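Local coordinates for Mlr6093 protein (Mesorhizobium loti, PDB 2QJ8) that is probably a zinc-dependent hydrolase of the aspartoacylase family, acting on ester bonds or on non-peptide carbon-nitrogen bonds in linear amides, at residues V278-V284 with I300-S306; C272-V278 with S306-I311. Residue numbers count along the deposited sequence, not the author numbering.

Contact 1: residues V278-V284 with I300-S306; sequences VEQGDVV and IRAQSKS
Run the two segments antiparallel, with Val278 opposite Ser306 as a hydrogen-bonded pair (Val278 N to Ser306 O 2.7 Å, Ser306 N to Val278 O 3.0 Å) and Val283 opposite Arg301 as a non-hydrogen-bonded one. Between them Glu279-Asp282 forms a type II turn, with Gly281 at phi/psi 90/-8. Asp282, chi1 m, folds its carboxylate back so that OD2 accepts Glu279 N at 2.9 Å. The backbone ladder resumes with Gly281 N to Ala302 O (2.8 Å), Ala302 N to Asp282 O (2.9 Å) and Val284 N to Ile300 O (2.9 Å), entering the hairpin of strands 283-288 and 298-301. Arg301, m-t-t with chi4 -89°, donates NH1 to Gly281 O at 2.9 Å, and one guanidinium face lies against Val283, CZ to CG2 3.6 Å. Glu279, m-m, curls back to Lys305, extended but for chi4 p: OE2 to NZ is 2.7 Å, a salt bridge. Ala302 CB touches both Val278 CG2 (3.9 Å) and Val284 CG2 (4.0 Å); Leu326 of strand 322-329 also touches Ala302.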
ATOM      1  N   VAL A 278      16.020  16.990   4.456  1.00 28.12           N
ATOM      2  CA  VAL A 278      15.706  17.430   5.818  1.00 27.67           C
ATOM      3  C   VAL A 278      16.977  17.900   6.550  1.00 29.06           C
ATOM      4  O   VAL A 278      18.079  17.445   6.239  1.00 28.41           O
ATOM      5  CB  VAL A 278      14.979  16.329   6.613  1.00 29.00           C
ATOM      6  CG1 VAL A 278      13.697  15.877   5.849  1.00 24.43           C
ATOM      7  CG2 VAL A 278      15.889  15.157   6.890  1.00 24.26           C
ATOM      8  N   GLU A 279      16.818  18.865   7.454  1.00 28.84           N
ATOM      9  CA  GLU A 279      17.928  19.392   8.252  1.00 30.00           C
ATOM     10  C   GLU A 279      18.053  18.557   9.513  1.00 28.93           C
ATOM     11  O   GLU A 279      17.114  17.875   9.906  1.00 27.31           O
ATOM     12  CB  GLU A 279      17.684  20.866   8.643  1.00 31.63           C
ATOM     13  CG  GLU A 279      17.528  21.846   7.470  1.00 34.54           C
ATOM     14  CD  GLU A 279      18.772  21.959   6.580  1.00 41.76           C
ATOM     15  OE1 GLU A 279      19.895  21.651   7.041  1.00 43.67           O
ATOM     16  OE2 GLU A 279      18.626  22.376   5.409  1.00 45.10           O
ATOM     17  N   GLN A 280      19.215  18.634  10.142  1.00 29.56           N
ATOM     18  CA  GLN A 280      19.491  17.946  11.388  1.00 30.49           C
ATOM     19  C   GLN A 280      18.471  18.435  12.416  1.00 29.69           C
ATOM     20  O   GLN A 280      18.303  19.638  12.599  1.00 31.30           O
ATOM     21  CB  GLN A 280      20.899  18.301  11.846  1.00 30.23           C
ATOM     22  CG  GLN A 280      21.356  17.627  13.140  1.00 32.60           C
ATOM     23  CD  GLN A 280      22.719  18.123  13.602  1.00 33.41           C
ATOM     24  OE1 GLN A 280      23.272  19.083  13.048  1.00 38.07           O
ATOM     25  NE2 GLN A 280      23.251  17.496  14.649  1.00 30.26           N
ATOM     26  N   GLY A 281      17.784  17.505  13.070  1.00 29.06           N
ATOM     27  CA  GLY A 281      16.746  17.839  14.038  1.00 28.06           C
ATOM     28  C   GLY A 281      15.325  17.984  13.501  1.00 28.40           C
ATOM     29  O   GLY A 281      14.424  18.133  14.293  1.00 26.34           O
ATOM     30  N   ASP A 282      15.104  17.957  12.182  1.00 27.05           N
ATOM     31  CA  ASP A 282      13.739  18.065  11.640  1.00 25.77           C
ATOM     32  C   ASP A 282      12.892  16.869  12.027  1.00 27.48           C
ATOM     33  O   ASP A 282      13.389  15.735  12.052  1.00 24.18           O
ATOM     34  CB  ASP A 282      13.729  18.148  10.103  1.00 26.94           C
ATOM     35  CG  ASP A 282      14.083  19.518   9.570  1.00 28.41           C
ATOM     36  OD1 ASP A 282      14.318  20.455  10.349  1.00 29.56           O
ATOM     37  OD2 ASP A 282      14.122  19.660   8.330  1.00 30.11           O
ATOM     38  N   VAL A 283      11.614  17.129  12.311  1.00 26.61           N
ATOM     39  CA  VAL A 283      10.660  16.067  12.628  1.00 27.22           C
ATOM     40  C   VAL A 283      10.352  15.338  11.313  1.00 28.64           C
ATOM     41  O   VAL A 283       9.879  15.955  10.346  1.00 27.05           O
ATOM     42  CB  VAL A 283       9.373  16.626  13.264  1.00 26.82           C
ATOM     43  CG1 VAL A 283       8.331  15.520  13.491  1.00 26.63           C
ATOM     44  CG2 VAL A 283       9.706  17.353  14.587  1.00 23.87           C
ATOM     45  N   VAL A 284      10.677  14.049  11.282  1.00 25.57           N
ATOM     46  CA  VAL A 284      10.454  13.194  10.128  1.00 27.69           C
ATOM     47  C   VAL A 284       9.087  12.507  10.268  1.00 25.96           C
ATOM     48  O   VAL A 284       8.432  12.258   9.277  1.00 27.70           O
ATOM     49  CB  VAL A 284      11.666  12.221   9.913  1.00 27.48           C
ATOM     50  CG1 VAL A 284      11.331  11.100   8.948  1.00 31.04           C
ATOM     51  CG2 VAL A 284      12.882  13.030   9.431  1.00 24.37           C
ATOM     52  N   ILE A 300       9.774  12.159  16.150  1.00 27.19           N
ATOM     53  CA  ILE A 300      10.894  11.318  15.695  1.00 27.06           C
ATOM     54  C   ILE A 300      11.726  12.224  14.757  1.00 28.24           C
ATOM     55  O   ILE A 300      11.276  12.570  13.660  1.00 25.19           O
ATOM     56  CB  ILE A 300      10.414  10.022  14.990  1.00 28.83           C
ATOM     57  CG1 ILE A 300       9.474   9.204  15.903  1.00 24.30           C
ATOM     58  CG2 ILE A 300      11.641   9.189  14.541  1.00 25.59           C
ATOM     59  CD1 ILE A 300       8.834   8.039  15.257  1.00 25.28           C
ATOM     60  N   ARG A 301      12.923  12.617  15.206  1.00 26.74           N
ATOM     61  CA  ARG A 301      13.750  13.588  14.487  1.00 26.98           C
ATOM     62  C   ARG A 301      15.000  13.040  13.773  1.00 26.11           C
ATOM     63  O   ARG A 301      15.637  12.083  14.241  1.00 23.09           O
ATOM     64  CB  ARG A 301      14.185  14.674  15.467  1.00 27.83           C
ATOM     65  CG  ARG A 301      13.059  15.533  16.008  1.00 29.96           C
ATOM     66  CD  ARG A 301      13.529  16.417  17.144  1.00 31.87           C
ATOM     67  NE  ARG A 301      12.394  17.172  17.674  1.00 31.72           N
ATOM     68  CZ  ARG A 301      11.970  18.366  17.250  1.00 36.20           C
ATOM     69  NH1 ARG A 301      12.558  19.021  16.262  1.00 32.61           N
ATOM     70  NH2 ARG A 301      10.905  18.925  17.816  1.00 40.93           N
ATOM     71  N   ALA A 302      15.338  13.677  12.647  1.00 25.26           N
ATOM     72  CA  ALA A 302      16.545  13.387  11.877  1.00 27.21           C
ATOM     73  C   ALA A 302      17.801  13.727  12.719  1.00 25.72           C
ATOM     74  O   ALA A 302      17.872  14.773  13.381  1.00 23.39           O
ATOM     75  CB  ALA A 302      16.562  14.196  10.582  1.00 25.24           C
ATOM     76  N   GLN A 303      18.774  12.827  12.696  1.00 28.25           N
ATOM     77  CA  GLN A 303      20.035  13.015  13.413  1.00 29.32           C
ATOM     78  C   GLN A 303      21.088  13.773  12.604  1.00 31.00           C
ATOM     79  O   GLN A 303      22.143  14.094  13.142  1.00 30.11           O
ATOM     80  CB  GLN A 303      20.592  11.681  13.882  1.00 29.34           C
ATOM     81  CG  GLN A 303      19.661  10.977  14.838  1.00 35.29           C
ATOM     82  CD  GLN A 303      20.236   9.695  15.395  1.00 35.26           C
ATOM     83  OE1 GLN A 303      21.412   9.620  15.756  1.00 32.07           O
ATOM     84  NE2 GLN A 303      19.390   8.690  15.503  1.00 38.08           N
ATOM     85  N   SER A 304      20.822  14.040  11.325  1.00 30.57           N
ATOM     86  CA  SER A 304      21.734  14.804  10.487  1.00 30.09           C
ATOM     87  C   SER A 304      21.005  15.297   9.255  1.00 30.48           C
ATOM     88  O   SER A 304      19.902  14.831   8.938  1.00 26.99           O
ATOM     89  CB  SER A 304      22.945  13.959  10.030  1.00 30.89           C
ATOM     90  OG  SER A 304      22.600  13.119   8.951  1.00 36.89           O
ATOM     91  N   LYS A 305      21.647  16.230   8.554  1.00 29.24           N
ATOM     92  CA  LYS A 305      21.112  16.752   7.315  1.00 30.06           C
ATOM     93  C   LYS A 305      21.181  15.578   6.364  1.00 29.09           C
ATOM     94  O   LYS A 305      22.226  14.958   6.241  1.00 29.62           O
ATOM     95  CB  LYS A 305      21.939  17.938   6.796  1.00 30.33           C
ATOM     96  CG  LYS A 305      21.379  18.544   5.535  1.00 33.51           C
ATOM     97  CD  LYS A 305      22.175  19.712   5.062  1.00 38.29           C
ATOM     98  CE  LYS A 305      21.593  20.247   3.767  1.00 40.21           C
ATOM     99  NZ  LYS A 305      20.200  20.757   3.929  1.00 51.38           N
ATOM    100  N   SER A 306      20.056  15.243   5.742  1.00 28.73           N
ATOM    101  CA  SER A 306      19.970  14.076   4.892  1.00 28.13           C
ATOM    102  C   SER A 306      18.760  14.145   3.972  1.00 27.32           C
ATOM    103  O   SER A 306      17.968  15.099   4.054  1.00 28.93           O
ATOM    104  CB  SER A 306      19.896  12.831   5.793  1.00 29.09           C
ATOM    105  OG  SER A 306      19.022  13.076   6.889  1.00 29.50           O
TER
HETATM  106  O   HOH W   1      19.221  18.119   3.340  1.00 42.56           O

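Contact 2: residues C272-V278 with S306-I311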
ATOM      1  N   CYS A 272       7.148  13.851   6.232  1.00 28.02           N
ATOM      2  CA  CYS A 272       8.009  14.190   5.112  1.00 30.50           C
ATOM      3  C   CYS A 272       7.798  13.138   4.034  1.00 30.88           C
ATOM      4  O   CYS A 272       7.253  12.059   4.303  1.00 32.39           O
ATOM      5  CB  CYS A 272       9.489  14.292   5.538  1.00 31.53           C
ATOM      6  SG  CYS A 272      10.132  12.766   6.146  1.00 38.19           S
ATOM      7  N   SER A 273       8.199  13.468   2.811  1.00 30.82           N
ATOM      8  CA  SER A 273       8.028  12.602   1.646  1.00 29.01           C
ATOM      9  C   SER A 273       9.344  12.116   1.103  1.00 27.23           C
ATOM     10  O   SER A 273      10.374  12.713   1.377  1.00 27.89           O
ATOM     11  CB  SER A 273       7.313  13.382   0.546  1.00 31.51           C
ATOM     12  OG  SER A 273       5.996  13.700   0.940  1.00 32.20           O
ATOM     13  N   VAL A 274       9.310  11.032   0.318  1.00 25.22           N
ATOM     14  CA  VAL A 274      10.529  10.508  -0.315  1.00 26.69           C
ATOM     15  C   VAL A 274      11.147  11.632  -1.167  1.00 24.74           C
ATOM     16  O   VAL A 274      10.423  12.399  -1.760  1.00 25.69           O
ATOM     17  CB  VAL A 274      10.259   9.226  -1.127  1.00 27.19           C
ATOM     18  CG1 VAL A 274      11.430   8.898  -2.029  1.00 24.45           C
ATOM     19  CG2 VAL A 274       9.939   8.063  -0.167  1.00 25.70           C
HETATM   20  N   MSE A 275      12.472  11.756  -1.112  1.00 27.28           N
HETATM   21  CA  MSE A 275      13.286  12.788  -1.794  1.00 28.47           C
HETATM   22  C   MSE A 275      13.395  14.130  -1.080  1.00 29.37           C
HETATM   23  O   MSE A 275      14.187  14.968  -1.513  1.00 30.31           O
HETATM   24  CB  MSE A 275      12.922  12.995  -3.288  1.00 29.08           C
HETATM   25  CG  MSE A 275      12.913  11.701  -4.132  1.00 37.89           C
HETATM   26 SE   MSE A 275      14.567  10.664  -4.026  0.75 42.68          SE
HETATM   27  CE  MSE A 275      15.798  11.957  -4.812  1.00 43.58           C
ATOM     28  N   ASP A 276      12.646  14.347   0.011  1.00 29.36           N
ATOM     29  CA  ASP A 276      12.774  15.583   0.758  1.00 27.96           C
ATOM     30  C   ASP A 276      14.152  15.628   1.373  1.00 28.95           C
ATOM     31  O   ASP A 276      14.659  14.606   1.840  1.00 27.27           O
ATOM     32  CB  ASP A 276      11.775  15.692   1.919  1.00 28.34           C
ATOM     33  CG  ASP A 276      10.355  16.001   1.484  1.00 33.29           C
ATOM     34  OD1 ASP A 276      10.061  16.233   0.281  1.00 35.34           O
ATOM     35  OD2 ASP A 276       9.506  15.994   2.394  1.00 25.86           O
ATOM     36  N   GLU A 277      14.728  16.829   1.395  1.00 29.69           N
ATOM     37  CA  GLU A 277      16.017  17.097   2.014  1.00 30.76           C
ATOM     38  C   GLU A 277      15.668  17.694   3.374  1.00 30.84           C
ATOM     39  O   GLU A 277      15.039  18.765   3.434  1.00 33.17           O
ATOM     40  CB  GLU A 277      16.805  18.078   1.136  1.00 32.29           C
ATOM     41  CG  GLU A 277      17.152  17.488  -0.239  1.00 34.85           C
ATOM     42  CD  GLU A 277      17.976  18.413  -1.119  1.00 36.60           C
ATOM     43  OE1 GLU A 277      17.890  19.654  -0.944  1.00 43.12           O
ATOM     44  OE2 GLU A 277      18.705  17.885  -2.001  1.00 43.35           O
ATOM     45  N   VAL A 278      16.020  16.990   4.456  1.00 28.12           N
ATOM     46  CA  VAL A 278      15.706  17.430   5.818  1.00 27.67           C
ATOM     47  C   VAL A 278      16.977  17.900   6.550  1.00 29.06           C
ATOM     48  O   VAL A 278      18.079  17.445   6.239  1.00 28.41           O
ATOM     49  CB  VAL A 278      14.979  16.329   6.613  1.00 29.00           C
ATOM     50  CG1 VAL A 278      13.697  15.877   5.849  1.00 24.43           C
ATOM     51  CG2 VAL A 278      15.889  15.157   6.890  1.00 24.26           C
ATOM     52  N   SER A 306      20.056  15.243   5.742  1.00 28.73           N
ATOM     53  CA  SER A 306      19.970  14.076   4.892  1.00 28.13           C
ATOM     54  C   SER A 306      18.760  14.145   3.972  1.00 27.32           C
ATOM     55  O   SER A 306      17.968  15.099   4.054  1.00 28.93           O
ATOM     56  CB  SER A 306      19.896  12.831   5.793  1.00 29.09           C
ATOM     57  OG  SER A 306      19.022  13.076   6.889  1.00 29.50           O
ATOM     58  N   THR A 307      18.662  13.159   3.066  1.00 26.41           N
ATOM     59  CA  THR A 307      17.538  13.018   2.139  1.00 27.49           C
ATOM     60  C   THR A 307      16.676  11.871   2.591  1.00 25.18           C
ATOM     61  O   THR A 307      17.183  10.885   3.104  1.00 25.68           O
ATOM     62  CB  THR A 307      18.025  12.777   0.680  1.00 28.06           C
ATOM     63  OG1 THR A 307      18.817  13.901   0.274  1.00 34.82           O
ATOM     64  CG2 THR A 307      16.873  12.643  -0.292  1.00 25.92           C
ATOM     65  N   VAL A 308      15.372  11.999   2.428  1.00 25.53           N
ATOM     66  CA  VAL A 308      14.452  10.901   2.748  1.00 24.08           C
ATOM     67  C   VAL A 308      14.490   9.881   1.625  1.00 25.26           C
ATOM     68  O   VAL A 308      14.068  10.164   0.515  1.00 25.40           O
ATOM     69  CB  VAL A 308      12.999  11.344   2.975  1.00 23.41           C
ATOM     70  CG1 VAL A 308      12.119  10.102   3.279  1.00 21.46           C
ATOM     71  CG2 VAL A 308      12.917  12.381   4.121  1.00 22.62           C
ATOM     72  N   PHE A 309      15.015   8.701   1.929  1.00 23.88           N
ATOM     73  CA  PHE A 309      15.092   7.629   0.963  1.00 26.08           C
ATOM     74  C   PHE A 309      13.827   6.808   1.063  1.00 24.27           C
ATOM     75  O   PHE A 309      13.251   6.483   0.053  1.00 25.04           O
ATOM     76  CB  PHE A 309      16.328   6.753   1.177  1.00 26.59           C
ATOM     77  CG  PHE A 309      16.269   5.450   0.410  1.00 29.65           C
ATOM     78  CD1 PHE A 309      16.550   5.429  -0.944  1.00 24.37           C
ATOM     79  CD2 PHE A 309      15.883   4.258   1.035  1.00 29.76           C
ATOM     80  CE1 PHE A 309      16.489   4.256  -1.651  1.00 25.15           C
ATOM     81  CE2 PHE A 309      15.793   3.076   0.309  1.00 29.70           C
ATOM     82  CZ  PHE A 309      16.110   3.083  -1.038  1.00 27.97           C
ATOM     83  N   ALA A 310      13.413   6.468   2.292  1.00 23.68           N
ATOM     84  CA  ALA A 310      12.216   5.691   2.512  1.00 24.34           C
ATOM     85  C   ALA A 310      11.539   6.137   3.794  1.00 25.00           C
ATOM     86  O   ALA A 310      12.212   6.556   4.738  1.00 24.97           O
ATOM     87  CB  ALA A 310      12.563   4.186   2.574  1.00 22.28           C
ATOM     88  N   ILE A 311      10.211   6.052   3.820  1.00 27.07           N
ATOM     89  CA  ILE A 311       9.423   6.438   4.994  1.00 26.76           C
ATOM     90  C   ILE A 311       8.129   5.627   5.017  1.00 25.63           C
ATOM     91  O   ILE A 311       7.549   5.375   3.965  1.00 23.93           O
ATOM     92  CB  ILE A 311       9.165   7.967   5.046  1.00 28.21           C
ATOM     93  CG1 ILE A 311       8.597   8.354   6.439  1.00 30.12           C
ATOM     94  CG2 ILE A 311       8.291   8.430   3.853  1.00 27.99           C
ATOM     95  CD1 ILE A 311       8.541   9.787   6.718  1.00 25.87           C
TER
HETATM   96  O   HOH W   2      18.974  14.613  -2.117  1.00 36.99           O
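The backbones run antiparallel, but only Glu277-Val278 is strand on the first side, facing the start of strand 306-312. Val278 and Ser306 make the hydrogen-bonded pair (Val278 N to Ser306 O 2.7 Å, Ser306 N to Val278 O 3.0 Å), and Glu277 and Thr307 the non-hydrogen-bonded one beside it. Ahead of them Ser273-Asp276 is a type II turn, closed by Asp276 N to Ser273 O at 3.1 Å. Met275, modelled as selenomethionine, takes its left-handed corner at phi/psi 83/-7. The turn still docks on the strand: Met275 N reaches Val308 O and Val308 N reaches Asp276 O, both at 2.8 Å. Asp276 OD2 accepts Ser273 N at 2.9 Å, tying the turn's first residue to its last. The turn, braced in this way, leads into a short strand added to the large mixed sheet alongside strand 306-312. Further along, Phe309 and Ala310 both face Ile325, a classic beta bulge in the pairing with strand 322-329. The apolar centre is Val308: its CG2 lies 3.5 Å from Cys272 SG and 4.0 Å from Val278 CG1, and the same sulfur meets Ile311 CD1 at 3.4 Å. On the other face of the pairing, Glu277 CG lies 4.0 Å from Thr307 OG1, and a water sits 2.5 Å from that hydroxyl.

How the contacts relate
Contact 1 is nested inside contact 2 along the chain: 272-278 runs straight into 278-284, the hairpin of strands 283-288 and 298-301 follows, and 300-306 leads back into 306-311. The Val278-Ser306 pair belongs to both, and their centres lie about 10 Å apart. Contact 2 adds the short strand 277-278 to strand 306-312 of the large mixed sheet, which also pairs with strand 322-329, whereas contact 1 ends in the four-stranded antiparallel sheet. The turn 273-276 takes the chain from that sheet to the mixed one, 279-282 takes it back, and 300-306 returns it to strand 306-312. Val284 CG1 against Cys272 SG (3.5 Å) joins the contacts' apolar sides within this beta-rich C-terminal part.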